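Local coordinates for protein XPF endonuclease (Aeropyrum pernix, PDB 2BGW) that probably acts as a structure-specific, magnesium-dependent DNA endonuclease of the XPF family in nucleotide excision repair and carries helix-hairpin-helix DNA-binding motifs, at residues I25-V31 / A127-E131; P39-L44 / R74-Y79. One frame throughout, in Å; residues are numbered along the deposited sequence.

Contact 1 (I25-V31 / A127-E131); sequences ILESLGV and ALVIE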
ATOM      1  N   ILE A  25      21.228  -3.757  -3.202  1.00 34.98           N
ATOM      2  CA  ILE A  25      21.314  -3.689  -1.752  1.00 34.52           C
ATOM      3  C   ILE A  25      20.483  -4.803  -1.128  1.00 34.33           C
ATOM      4  O   ILE A  25      20.968  -5.514  -0.245  1.00 34.36           O
ATOM      5  CB  ILE A  25      20.931  -2.313  -1.202  1.00 34.13           C
ATOM      6  CG1 ILE A  25      21.794  -1.235  -1.847  1.00 33.75           C
ATOM      7  CG2 ILE A  25      21.167  -2.277   0.292  1.00 33.83           C
ATOM      8  CD1 ILE A  25      21.339   0.169  -1.535  1.00 34.68           C
ATOM      9  N   LEU A  26      19.251  -4.961  -1.616  1.00 34.27           N
ATOM     10  CA  LEU A  26      18.346  -6.004  -1.140  1.00 34.28           C
ATOM     11  C   LEU A  26      18.951  -7.388  -1.250  1.00 35.04           C
ATOM     12  O   LEU A  26      18.881  -8.185  -0.325  1.00 35.28           O
ATOM     13  CB  LEU A  26      17.026  -5.951  -1.884  1.00 33.44           C
ATOM     14  CG  LEU A  26      15.955  -5.112  -1.207  1.00 32.99           C
ATOM     15  CD1 LEU A  26      14.732  -5.056  -2.078  1.00 32.85           C
ATOM     16  CD2 LEU A  26      15.595  -5.633   0.180  1.00 31.37           C
ATOM     17  N   GLU A  27      19.569  -7.672  -2.383  1.00 36.07           N
ATOM     18  CA  GLU A  27      20.208  -8.951  -2.571  1.00 37.14           C
ATOM     19  C   GLU A  27      21.405  -9.107  -1.646  1.00 37.39           C
ATOM     20  O   GLU A  27      21.743 -10.204  -1.196  1.00 37.56           O
ATOM     21  CB  GLU A  27      20.636  -9.088  -4.007  1.00 37.07           C
ATOM     22  CG  GLU A  27      19.508  -9.360  -4.911  1.00 39.33           C
ATOM     23  CD  GLU A  27      19.954  -9.300  -6.339  1.00 45.21           C
ATOM     24  OE1 GLU A  27      21.157  -9.019  -6.564  1.00 46.08           O
ATOM     25  OE2 GLU A  27      19.107  -9.512  -7.240  1.00 48.71           O
ATOM     26  N   SER A  28      22.035  -7.986  -1.355  1.00 38.04           N
ATOM     27  CA  SER A  28      23.185  -7.983  -0.489  1.00 38.59           C
ATOM     28  C   SER A  28      22.823  -8.276   0.941  1.00 37.83           C
ATOM     29  O   SER A  28      23.667  -8.725   1.680  1.00 38.19           O
ATOM     30  CB  SER A  28      23.869  -6.640  -0.554  1.00 39.15           C
ATOM     31  OG  SER A  28      25.268  -6.829  -0.491  1.00 43.43           O
ATOM     32  N   LEU A  29      21.576  -8.015   1.329  1.00 37.43           N
ATOM     33  CA  LEU A  29      21.048  -8.461   2.630  1.00 36.79           C
ATOM     34  C   LEU A  29      20.449  -9.892   2.588  1.00 36.61           C
ATOM     35  O   LEU A  29      19.750 -10.327   3.519  1.00 36.57           O
ATOM     36  CB  LEU A  29      20.011  -7.460   3.157  1.00 36.77           C
ATOM     37  CG  LEU A  29      20.335  -5.971   3.048  1.00 36.03           C
ATOM     38  CD1 LEU A  29      19.092  -5.194   2.695  1.00 34.34           C
ATOM     39  CD2 LEU A  29      20.956  -5.445   4.344  1.00 35.23           C
ATOM     40  N   GLY A  30      20.718 -10.607   1.499  1.00 36.21           N
ATOM     41  CA  GLY A  30      20.282 -11.996   1.352  1.00 35.88           C
ATOM     42  C   GLY A  30      18.836 -12.191   0.935  1.00 35.55           C
ATOM     43  O   GLY A  30      18.281 -13.284   1.069  1.00 35.41           O
ATOM     44  N   VAL A  31      18.217 -11.126   0.437  1.00 35.21           N
ATOM     45  CA  VAL A  31      16.851 -11.212  -0.039  1.00 34.51           C
ATOM     46  C   VAL A  31      16.880 -11.620  -1.498  1.00 34.63           C
ATOM     47  O   VAL A  31      17.661 -11.103  -2.279  1.00 34.42           O
ATOM     48  CB  VAL A  31      16.129  -9.881   0.130  1.00 34.07           C
ATOM     49  CG1 VAL A  31      14.798  -9.905  -0.542  1.00 33.74           C
ATOM     50  CG2 VAL A  31      15.930  -9.598   1.568  1.00 33.80           C
ATOM     51  N   ALA A 127      15.985  -0.194   1.329  1.00 27.42           N
ATOM     52  CA  ALA A 127      16.353  -1.595   1.252  1.00 26.73           C
ATOM     53  C   ALA A 127      16.261  -2.304   2.616  1.00 26.72           C
ATOM     54  O   ALA A 127      15.806  -3.450   2.696  1.00 26.97           O
ATOM     55  CB  ALA A 127      17.680  -1.726   0.663  1.00 26.21           C
ATOM     56  N   LEU A 128      16.618  -1.616   3.688  1.00 26.23           N
ATOM     57  CA  LEU A 128      16.433  -2.190   5.008  1.00 26.65           C
ATOM     58  C   LEU A 128      14.956  -2.323   5.391  1.00 27.01           C
ATOM     59  O   LEU A 128      14.534  -3.353   5.909  1.00 27.32           O
ATOM     60  CB  LEU A 128      17.217  -1.407   6.062  1.00 26.43           C
ATOM     61  CG  LEU A 128      18.733  -1.537   5.871  1.00 26.24           C
ATOM     62  CD1 LEU A 128      19.483  -0.352   6.454  1.00 26.24           C
ATOM     63  CD2 LEU A 128      19.232  -2.838   6.464  1.00 25.54           C
ATOM     64  N   VAL A 129      14.174  -1.291   5.125  1.00 27.00           N
ATOM     65  CA  VAL A 129      12.774  -1.275   5.506  1.00 27.19           C
ATOM     66  C   VAL A 129      12.039  -2.342   4.723  1.00 27.79           C
ATOM     67  O   VAL A 129      11.196  -3.064   5.263  1.00 27.87           O
ATOM     68  CB  VAL A 129      12.164   0.117   5.231  1.00 27.28           C
ATOM     69  CG1 VAL A 129      10.682   0.159   5.502  1.00 26.31           C
ATOM     70  CG2 VAL A 129      12.845   1.118   6.091  1.00 26.95           C
ATOM     71  N   ILE A 130      12.360  -2.458   3.440  1.00 28.26           N
ATOM     72  CA  ILE A 130      11.698  -3.474   2.623  1.00 28.27           C
ATOM     73  C   ILE A 130      12.050  -4.843   3.187  1.00 28.47           C
ATOM     74  O   ILE A 130      11.187  -5.682   3.378  1.00 28.43           O
ATOM     75  CB  ILE A 130      12.080  -3.399   1.127  1.00 27.95           C
ATOM     76  CG1 ILE A 130      11.450  -2.158   0.481  1.00 26.60           C
ATOM     77  CG2 ILE A 130      11.611  -4.679   0.409  1.00 27.95           C
ATOM     78  CD1 ILE A 130      12.057  -1.790  -0.845  1.00 24.19           C
ATOM     79  N   GLU A 131      13.331  -5.046   3.473  1.00 28.56           N
ATOM     80  CA  GLU A 131      13.799  -6.342   3.943  1.00 28.32           C
ATOM     81  C   GLU A 131      13.168  -6.740   5.284  1.00 27.54           C
ATOM     82  O   GLU A 131      12.875  -7.896   5.510  1.00 27.51           O
ATOM     83  CB  GLU A 131      15.317  -6.317   4.010  1.00 28.27           C
ATOM     84  CG  GLU A 131      15.942  -7.619   4.316  1.00 30.78           C
ATOM     85  CD  GLU A 131      16.372  -7.708   5.726  1.00 34.24           C
ATOM     86  OE1 GLU A 131      16.782  -6.689   6.261  1.00 38.76           O
ATOM     87  OE2 GLU A 131      16.319  -8.790   6.321  1.00 38.02           O
TER

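Contact 2 (P39-L44 / R74-Y79); sequences PMGDYL and RLAEHY. With MG (magnesium ion), chain E; SO4 (sulfate ion), chain H; nucleotides of chain C.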
ATOM      1  N   PRO A  39       1.424  -5.320 -11.686  1.00 33.99           N
ATOM      2  CA  PRO A  39       0.386  -4.407 -12.119  1.00 33.95           C
ATOM      3  C   PRO A  39       0.622  -3.000 -11.571  1.00 34.45           C
ATOM      4  O   PRO A  39       0.396  -2.012 -12.284  1.00 34.90           O
ATOM      5  CB  PRO A  39      -0.874  -4.994 -11.497  1.00 33.71           C
ATOM      6  CG  PRO A  39      -0.547  -6.378 -11.171  1.00 33.76           C
ATOM      7  CD  PRO A  39       0.889  -6.429 -10.880  1.00 33.88           C
ATOM      8  N   MET A  40       1.107  -2.922 -10.330  1.00 34.52           N
ATOM      9  CA  MET A  40       1.218  -1.660  -9.588  1.00 34.70           C
ATOM     10  C   MET A  40       2.297  -1.685  -8.509  1.00 33.55           C
ATOM     11  O   MET A  40       2.601  -2.736  -7.983  1.00 34.06           O
ATOM     12  CB  MET A  40      -0.137  -1.282  -8.970  1.00 33.98           C
ATOM     13  CG  MET A  40      -0.686  -2.254  -7.985  1.00 34.74           C
ATOM     14  SD  MET A  40      -2.487  -2.189  -7.982  1.00 37.97           S
ATOM     15  CE  MET A  40      -2.795  -0.613  -7.245  1.00 36.40           C
ATOM     16  N   GLY A  41       2.854  -0.521  -8.186  1.00 32.71           N
ATOM     17  CA  GLY A  41       3.832  -0.387  -7.118  1.00 31.64           C
ATOM     18  C   GLY A  41       5.172  -0.948  -7.523  1.00 31.20           C
ATOM     19  O   GLY A  41       5.320  -1.443  -8.636  1.00 31.44           O
ATOM     20  N   ASP A  42       6.141  -0.920  -6.611  1.00 30.80           N
ATOM     21  CA  ASP A  42       7.522  -1.196  -6.988  1.00 30.64           C
ATOM     22  C   ASP A  42       8.049  -2.432  -6.364  1.00 29.97           C
ATOM     23  O   ASP A  42       8.924  -3.073  -6.932  1.00 30.54           O
ATOM     24  CB  ASP A  42       8.454  -0.035  -6.633  1.00 31.26           C
ATOM     25  CG  ASP A  42       7.909   1.312  -7.081  1.00 33.39           C
ATOM     26  OD1 ASP A  42       7.232   1.379  -8.149  1.00 36.23           O
ATOM     27  OD2 ASP A  42       8.133   2.302  -6.345  1.00 34.26           O
ATOM     28  N   TYR A  43       7.542  -2.765  -5.189  1.00 29.20           N
ATOM     29  CA  TYR A  43       7.980  -3.975  -4.534  1.00 28.41           C
ATOM     30  C   TYR A  43       6.805  -4.751  -4.000  1.00 28.14           C
ATOM     31  O   TYR A  43       6.018  -4.213  -3.237  1.00 27.65           O
ATOM     32  CB  TYR A  43       8.941  -3.653  -3.397  1.00 28.20           C
ATOM     33  CG  TYR A  43      10.227  -3.098  -3.873  1.00 27.73           C
ATOM     34  CD1 TYR A  43      10.381  -1.728  -4.048  1.00 29.17           C
ATOM     35  CD2 TYR A  43      11.285  -3.919  -4.175  1.00 26.97           C
ATOM     36  CE1 TYR A  43      11.564  -1.187  -4.503  1.00 27.64           C
ATOM     37  CE2 TYR A  43      12.478  -3.396  -4.624  1.00 27.72           C
ATOM     38  CZ  TYR A  43      12.600  -2.024  -4.789  1.00 28.32           C
ATOM     39  OH  TYR A  43      13.763  -1.478  -5.243  1.00 29.60           O
ATOM     40  N   LEU A  44       6.697  -6.010  -4.410  1.00 27.99           N
ATOM     41  CA  LEU A  44       5.747  -6.924  -3.811  1.00 28.16           C
ATOM     42  C   LEU A  44       6.402  -7.653  -2.625  1.00 29.12           C
ATOM     43  O   LEU A  44       7.325  -8.456  -2.782  1.00 29.77           O
ATOM     44  CB  LEU A  44       5.191  -7.902  -4.863  1.00 27.45           C
ATOM     45  CG  LEU A  44       4.126  -8.863  -4.309  1.00 26.63           C
ATOM     46  CD1 LEU A  44       2.790  -8.183  -4.046  1.00 25.62           C
ATOM     47  CD2 LEU A  44       3.948 -10.049  -5.183  1.00 24.96           C
ATOM     48  N   ARG A  74      -5.350   3.701  -6.096  1.00 36.54           N
ATOM     49  CA  ARG A  74      -5.233   2.426  -6.761  1.00 36.29           C
ATOM     50  C   ARG A  74      -4.622   1.401  -5.805  1.00 35.21           C
ATOM     51  O   ARG A  74      -5.228   0.345  -5.540  1.00 35.11           O
ATOM     52  CB  ARG A  74      -4.384   2.547  -8.012  1.00 37.06           C
ATOM     53  CG  ARG A  74      -5.085   1.921  -9.209  1.00 41.73           C
ATOM     54  CD  ARG A  74      -4.401   2.256 -10.507  1.00 47.80           C
ATOM     55  NE  ARG A  74      -3.102   1.593 -10.584  1.00 53.12           N
ATOM     56  CZ  ARG A  74      -2.568   1.142 -11.716  1.00 56.59           C
ATOM     57  NH1 ARG A  74      -3.230   1.280 -12.866  1.00 58.42           N
ATOM     58  NH2 ARG A  74      -1.375   0.552 -11.706  1.00 57.95           N
ATOM     59  N   LEU A  75      -3.449   1.734  -5.254  1.00 33.17           N
ATOM     60  CA  LEU A  75      -2.763   0.839  -4.359  1.00 31.19           C
ATOM     61  C   LEU A  75      -3.663   0.420  -3.218  1.00 31.10           C
ATOM     62  O   LEU A  75      -3.748  -0.762  -2.895  1.00 31.46           O
ATOM     63  CB  LEU A  75      -1.472   1.454  -3.866  1.00 30.56           C
ATOM     64  CG  LEU A  75      -0.398   1.748  -4.913  1.00 29.16           C
ATOM     65  CD1 LEU A  75       0.672   2.607  -4.282  1.00 30.11           C
ATOM     66  CD2 LEU A  75       0.236   0.528  -5.553  1.00 25.18           C
ATOM     67  N   ALA A  76      -4.389   1.372  -2.652  1.00 30.46           N
ATOM     68  CA  ALA A  76      -5.208   1.113  -1.493  1.00 30.38           C
ATOM     69  C   ALA A  76      -6.421   0.244  -1.805  1.00 31.13           C
ATOM     70  O   ALA A  76      -6.932  -0.453  -0.923  1.00 30.95           O
ATOM     71  CB  ALA A  76      -5.622   2.417  -0.858  1.00 29.74           C
ATOM     72  N   GLU A  77      -6.882   0.305  -3.053  1.00 32.21           N
ATOM     73  CA  GLU A  77      -7.986  -0.534  -3.543  1.00 33.51           C
ATOM     74  C   GLU A  77      -7.551  -1.984  -3.706  1.00 33.16           C
ATOM     75  O   GLU A  77      -8.322  -2.887  -3.463  1.00 33.18           O
ATOM     76  CB  GLU A  77      -8.438  -0.048  -4.916  1.00 33.96           C
ATOM     77  CG  GLU A  77      -9.775  -0.602  -5.413  1.00 35.11           C
ATOM     78  CD  GLU A  77     -10.083  -0.246  -6.882  1.00 35.91           C
ATOM     79  OE1 GLU A  77      -9.447   0.654  -7.486  1.00 36.22           O
ATOM     80  OE2 GLU A  77     -11.003  -0.882  -7.443  1.00 40.58           O
ATOM     81  N   HIS A  78      -6.312  -2.206  -4.115  1.00 32.70           N
ATOM     82  CA  HIS A  78      -5.907  -3.535  -4.499  1.00 32.14           C
ATOM     83  C   HIS A  78      -5.113  -4.322  -3.456  1.00 31.61           C
ATOM     84  O   HIS A  78      -5.061  -5.538  -3.518  1.00 31.65           O
ATOM     85  CB  HIS A  78      -5.149  -3.456  -5.811  1.00 32.57           C
ATOM     86  CG  HIS A  78      -5.992  -2.989  -6.952  1.00 34.75           C
ATOM     87  ND1 HIS A  78      -6.288  -1.661  -7.165  1.00 36.88           N
ATOM     88  CD2 HIS A  78      -6.627  -3.674  -7.930  1.00 36.51           C
ATOM     89  CE1 HIS A  78      -7.061  -1.548  -8.227  1.00 36.05           C
ATOM     90  NE2 HIS A  78      -7.283  -2.755  -8.710  1.00 36.12           N
ATOM     91  N   TYR A  79      -4.488  -3.660  -2.498  1.00 30.87           N
ATOM     92  CA  TYR A  79      -3.714  -4.397  -1.531  1.00 30.08           C
ATOM     93  C   TYR A  79      -4.174  -4.059  -0.189  1.00 30.61           C
ATOM     94  O   TYR A  79      -4.668  -2.969   0.064  1.00 31.46           O
ATOM     95  CB  TYR A  79      -2.253  -4.085  -1.659  1.00 29.46           C
ATOM     96  CG  TYR A  79      -1.715  -4.624  -2.933  1.00 29.40           C
ATOM     97  CD1 TYR A  79      -1.866  -3.922  -4.114  1.00 29.48           C
ATOM     98  CD2 TYR A  79      -1.090  -5.861  -2.978  1.00 28.89           C
ATOM     99  CE1 TYR A  79      -1.384  -4.423  -5.299  1.00 30.00           C
ATOM    100  CE2 TYR A  79      -0.602  -6.377  -4.172  1.00 28.35           C
ATOM    101  CZ  TYR A  79      -0.755  -5.650  -5.322  1.00 29.40           C
ATOM    102  OH  TYR A  79      -0.283  -6.118  -6.514  1.00 30.65           O
TER
HETATM  103 MG    MG E1230       7.849   4.377  -7.594  1.00 61.95          MG
HETATM  104  S   SO4 H1233       1.330   2.518 -10.356  1.00 63.49           S
HETATM  105  O1  SO4 H1233       1.482   1.619 -11.525  1.00 62.51           O
HETATM  106  O2  SO4 H1233       1.331   1.755  -9.104  1.00 62.83           O
HETATM  107  O3  SO4 H1233       2.526   3.347 -10.213  1.00 62.63           O
HETATM  108  O4  SO4 H1233       0.095   3.350 -10.483  1.00 61.88           O
ATOM    109  P    DA C  15     -14.055   3.584  -6.995  1.00 48.18           P
ATOM    110  OP1  DA C  15     -14.933   4.471  -7.780  1.00 48.56           O
ATOM    111  OP2  DA C  15     -13.118   2.675  -7.703  1.00 48.44           O
ATOM    112  O5'  DA C  15     -13.227   4.513  -5.999  1.00 46.72           O
ATOM    113  C5'  DA C  15     -14.000   5.460  -5.256  1.00 49.20           C
ATOM    114  C4'  DA C  15     -13.194   5.984  -4.090  1.00 49.99           C
ATOM    115  O4'  DA C  15     -12.893   4.874  -3.195  1.00 50.30           O
ATOM    116  C3'  DA C  15     -11.844   6.541  -4.542  1.00 50.69           C
ATOM    117  O3'  DA C  15     -11.803   7.966  -4.398  1.00 51.64           O
ATOM    118  C2'  DA C  15     -10.811   5.829  -3.670  1.00 49.06           C
ATOM    119  C1'  DA C  15     -11.661   5.168  -2.579  1.00 46.18           C
ATOM    120  N9   DA C  15     -10.970   3.997  -2.037  1.00 44.99           N
ATOM    121  C8   DA C  15     -10.459   2.935  -2.735  1.00 44.00           C
ATOM    122  N7   DA C  15      -9.842   2.063  -1.968  1.00 44.08           N
ATOM    123  C5   DA C  15      -9.943   2.593  -0.688  1.00 42.92           C
ATOM    124  C6   DA C  15      -9.467   2.150   0.568  1.00 43.45           C
ATOM    125  N6   DA C  15      -8.790   1.008   0.755  1.00 43.11           N
ATOM    126  N1   DA C  15      -9.729   2.932   1.634  1.00 43.89           N
ATOM    127  C2   DA C  15     -10.411   4.068   1.429  1.00 43.82           C
ATOM    128  N3   DA C  15     -10.893   4.594   0.303  1.00 42.26           N
ATOM    129  C4   DA C  15     -10.623   3.793  -0.723  1.00 42.96           C
TER

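Contact 1 (I25-V31 / A127-E131)
Leu26, Leu29 and Ile25 close round Ala127, and apolar packing does most of the work between helix 22-28 and helix 123-137. The methyl of Ala127 points at the other helix and meets Ile25 CG2, the Ile25 CG2 to Ala127 CB distance being 3.5 Å. A residue this small suits the spot, because the CA atoms of Leu26 and Ala127 come within 5.4 Å of each other. Leu26 divides its two methyls: CD1 reaches Ile130 CG2 at 4.0 Å, the side chains crossing at about a right angle, while CD2 lies against Glu131 CB and the backbone carbonyl of Ala127. Leu29 CD2 meets Leu128 CD2 at 3.8 Å, again with the chains roughly perpendicular, and its CD1 lies near the same Ala127 carbonyl.

A second kind of contact uses the aliphatic part of an acid. Glu131 sets CG anti to its backbone N (chi1 -173°), bringing Glu131 CG to 3.4 Å from Val31 CG2. The chain then bends at chi2, and the carboxylate OE2 forms a salt bridge with Arg135, so the buried acid has a partner for its charge.

No hydrogen bond joins the segments; the backbone bonds are internal. A Schellman motif ends helix 22-28, with Val31 N bonded to Leu26 O at 3.1 Å and Gly30 N to Glu27 O. Gly30 is the C-prime residue, and its positive phi of 80° is easily adopted without a side chain. The turn brings Val31 back toward Glu131.

Beneath the pair lies the mixed sheet: Leu26 packs on Val33 of strand 32-36 and, with Ile130, on Tyr43 of strand 43-46. Ile130 also touches Ile85 of strand 81-87, and Leu128 meets Tyr103 of the second subunit.

Contact 2 (P39-L44 / R74-Y79)
Met40 reaches across to the end of helix 67-78, and each part of its side chain has a neighbour there. Met40 CB lies 3.5 Å from Arg74 NH2 and close to a sulfate probably taken up from the crystallisation liquor. With chi1 at 61°, Met40 CG sits between the backbone N and the carbonyl carbon and meets the edge of the Tyr79 ring, 3.5 Å from Tyr79 CE1; Leu75 CD2 also touches it. Met40 SD continues along that edge in a Met-aromatic contact and stands oblique to the His78 ring, 4.2 Å from its centroid. The terminal CE turns toward Leu75 CD2. Methionine suits this place because it is long, apolar and flexible enough to fit between a leucine and two aromatic rings.

His78 is anchored by ND1, which donates to Arg74 O at 2.8 Å, nearly straight at 173° and in the ring plane, though above the carbonyl plane. An alanine here would remove that bond and the ring beside SD, and would probably leave the Met40 tip less confined.

Gly41 N donates to sulfate O2 at 2.9 Å, and Arg74 NH2 lies 3.1 Å from sulfate O1. Asp42 OD2 binds magnesium at 2.4 Å. Asp42 and Tyr43 form a classic beta bulge opposite Val51, just where strand 43-46 begins. With Glu52 and Arg53 completing the protein's metal site, this is consistent with the active centre of a PD-(D/E)XK nuclease, the clan of the ERCC4 domain.

Overall arrangement
Contacts 1 and 2 belong to the same ERCC4 nuclease domain, their centres 20 Å apart. In chain order the segments run 25-31, 39-44, 74-79 and 127-131, so contact 1 joins the outer pair and contact 2 the inner pair. Contact 1 joins helices 22-28 and 123-137, whereas contact 2 links the approach to strand 43-46 with the end of helix 67-78. The mixed sheet ties them together: Tyr43 CD1 lies 3.6 Å from Ile130 CD1, and Tyr43 CE2 3.8 Å from Leu26 CD1. The helix pair thus packs, through Tyr43, on the strand that follows the metal ligand Asp42, while contact 2 borders bound DNA through Ala76 and Glu77.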